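Local coordinates for HD domain-containing protein (Aquifex aeolicus, PDB 2HEK) that binds GDP and zinc and, as a member of the HD-domain family, may act as a dGTPase, although its function has not been established, at residues A[52-57]-A[83-88]. Residues are numbered along the deposited sequence; the frame is centred on the assembly and turned at random.
Sequences FEHSLG and LHDLGH. With ZN (zinc ion), chain D.
His54, on helix 51-69, and Asp85, in the loop that follows helix 74-82, meet beside a zinc ion, and their side chains cross at about a right angle. The carboxylate comes to the edge of the imidazole: OD2 of Asp85 lies in the ring plane, 3.3 Å from CD2 of His54, with the two flat groups turned 48° apart. CG anti to the backbone N (chi1 171°) sets the His54 ring beside the carboxylate, where its NE2 binds zinc at 2.3 Å. ND1 is hydrogen-bonded to Asp164, so that with zinc on NE2 the ring is held at both nitrogens. This is the H...HD...D arrangement of the HD domain, in which His54, Asp85 and Asp161 form the metal site and His84 adds a second-shell imidazole. Zinc is 2.8 Å from Asp85 OD1, a longer separation than to NE2, and a zinc-bound water donates to OD1 at 2.9 Å while also hydrogen-bonding to His84 ND1. OD2 is engaged separately, in a salt bridge with Arg51. Replacing Asp85 by an alanine would probably leave Arg51 without its carboxylate mate and strip the zinc and its water of the OD1 beside them. The contact is looser at Ser55, although the backbones come nearest here, the CA atoms of Ser55 and Asp85 being 6.8 Å apart. The nearest atom of Asp85 to Ser55 OG is CB, at 3.7 Å; a water links the two residues, donating to OG and accepting from the backbone N of Asp85, and OG is also hydrogen-bonded to the carbonyl of Arg51. On the more open side His84 is partly exposed.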
loop_
_atom_site.group_PDB
_atom_site.type_symbol
_atom_site.label_atom_id
_atom_site.label_comp_id
_atom_site.label_asym_id
_atom_site.label_seq_id
_atom_site.Cartn_x
_atom_site.Cartn_y
_atom_site.Cartn_z
ATOM N N PHE A 52 2.517 2.286 -24.674
ATOM C CA PHE A 52 2.381 3.764 -24.519
ATOM C C PHE A 52 2.650 4.165 -23.088
ATOM O O PHE A 52 3.542 4.981 -22.808
ATOM C CB PHE A 52 0.990 4.211 -24.978
ATOM C CG PHE A 52 0.757 5.712 -24.927
ATOM C CD1 PHE A 52 0.932 6.488 -26.069
ATOM C CD2 PHE A 52 0.275 6.322 -23.768
ATOM C CE1 PHE A 52 0.683 7.867 -26.050
ATOM C CE2 PHE A 52 0.046 7.705 -23.706
ATOM C CZ PHE A 52 0.266 8.499 -24.886
ATOM N N GLU A 53 1.918 3.586 -22.142
ATOM C CA GLU A 53 2.153 3.960 -20.746
ATOM C C GLU A 53 3.513 3.534 -20.258
ATOM O O GLU A 53 4.136 4.245 -19.451
ATOM C CB GLU A 53 1.084 3.376 -19.811
ATOM C CG GLU A 53 -0.369 3.705 -20.208
ATOM C CD GLU A 53 -0.995 2.635 -21.100
ATOM O OE1 GLU A 53 -1.267 1.498 -20.610
ATOM O OE2 GLU A 53 -1.223 2.954 -22.287
ATOM N N HIS A 54 3.944 2.335 -20.657
ATOM C CA HIS A 54 5.300 1.855 -20.339
ATOM C C HIS A 54 6.371 2.883 -20.801
ATOM O O HIS A 54 7.277 3.238 -20.042
ATOM C CB HIS A 54 5.564 0.479 -20.989
ATOM C CG HIS A 54 6.987 0.027 -20.880
ATOM N ND1 HIS A 54 7.653 -0.046 -19.669
ATOM C CD2 HIS A 54 7.873 -0.384 -21.827
ATOM C CE1 HIS A 54 8.889 -0.469 -19.881
ATOM N NE2 HIS A 54 9.045 -0.679 -21.181
ATOM N N SER A 55 6.250 3.385 -22.030
ATOM C CA SER A 55 7.233 4.374 -22.548
ATOM C C SER A 55 7.268 5.668 -21.734
ATOM O O SER A 55 8.353 6.205 -21.499
ATOM C CB SER A 55 6.965 4.692 -24.028
ATOM O OG SER A 55 7.101 3.513 -24.812
ATOM N N LEU A 56 6.107 6.141 -21.263
ATOM C CA LEU A 56 6.033 7.324 -20.372
ATOM C C LEU A 56 6.706 7.015 -19.060
ATOM O O LEU A 56 7.405 7.844 -18.494
ATOM C CB LEU A 56 4.554 7.715 -20.098
ATOM C CG LEU A 56 3.685 8.240 -21.253
ATOM C CD1 LEU A 56 2.334 8.781 -20.772
ATOM C CD2 LEU A 56 4.423 9.351 -21.933
ATOM N N GLY A 57 6.507 5.792 -18.578
ATOM C CA GLY A 57 7.145 5.332 -17.336
ATOM C C GLY A 57 8.651 5.234 -17.480
ATOM O O GLY A 57 9.397 5.623 -16.578
ATOM N N LEU A 83 11.593 6.771 -26.477
ATOM C CA LEU A 83 11.368 6.221 -27.819
ATOM C C LEU A 83 11.808 4.772 -27.947
ATOM O O LEU A 83 11.753 4.189 -29.026
ATOM C CB LEU A 83 12.090 7.101 -28.857
ATOM C CG LEU A 83 11.695 8.588 -28.783
ATOM C CD1 LEU A 83 12.491 9.388 -29.789
ATOM C CD2 LEU A 83 10.192 8.788 -29.038
ATOM N N HIS A 84 12.234 4.193 -26.823
ATOM C CA HIS A 84 12.810 2.853 -26.802
ATOM C C HIS A 84 11.943 1.777 -27.428
ATOM O O HIS A 84 12.463 0.824 -27.963
ATOM C CB HIS A 84 13.141 2.435 -25.371
ATOM C CG HIS A 84 13.981 1.196 -25.293
ATOM N ND1 HIS A 84 13.463 -0.034 -24.944
ATOM C CD2 HIS A 84 15.299 0.993 -25.531
ATOM C CE1 HIS A 84 14.428 -0.942 -24.965
ATOM N NE2 HIS A 84 15.552 -0.342 -25.315
ATOM N N ASP A 85 10.622 1.910 -27.323
ATOM C CA ASP A 85 9.667 0.934 -27.848
ATOM C C ASP A 85 9.066 1.232 -29.247
ATOM O O ASP A 85 8.179 0.495 -29.702
ATOM C CB ASP A 85 8.487 0.816 -26.855
ATOM C CG ASP A 85 8.720 -0.199 -25.744
ATOM O OD1 ASP A 85 9.856 -0.641 -25.496
ATOM O OD2 ASP A 85 7.724 -0.580 -25.099
ATOM N N LEU A 86 9.512 2.278 -29.934
ATOM C CA LEU A 86 8.865 2.662 -31.206
ATOM C C LEU A 86 8.827 1.539 -32.237
ATOM O O LEU A 86 7.881 1.443 -33.031
ATOM C CB LEU A 86 9.527 3.882 -31.821
ATOM C CG LEU A 86 9.334 5.258 -31.186
ATOM C CD1 LEU A 86 10.177 6.266 -31.983
ATOM C CD2 LEU A 86 7.885 5.670 -31.253
ATOM N N GLY A 87 9.842 0.683 -32.217
ATOM C CA GLY A 87 9.955 -0.398 -33.169
ATOM C C GLY A 87 9.399 -1.755 -32.704
ATOM O O GLY A 87 9.662 -2.765 -33.342
ATOM N N HIS A 88 8.640 -1.787 -31.602
ATOM C CA HIS A 88 8.105 -3.059 -31.101
ATOM C C HIS A 88 6.892 -3.535 -31.899
ATOM O O HIS A 88 5.962 -2.772 -32.153
ATOM C CB HIS A 88 7.776 -2.954 -29.604
ATOM C CG HIS A 88 7.967 -4.313 -28.909
ATOM N ND1 HIS A 88 9.025 -4.567 -28.065
ATOM C CD2 HIS A 88 7.269 -5.478 -28.999
ATOM C CE1 HIS A 88 8.947 -5.816 -27.626
ATOM N NE2 HIS A 88 7.892 -6.393 -28.181
HETATM ZN ZN ZN D . 10.462 -1.377 -22.815
HETATM O O HOH W 1 8.661 4.154 -27.081
HETATM O O HOH W 2 10.973 0.812 -23.291
#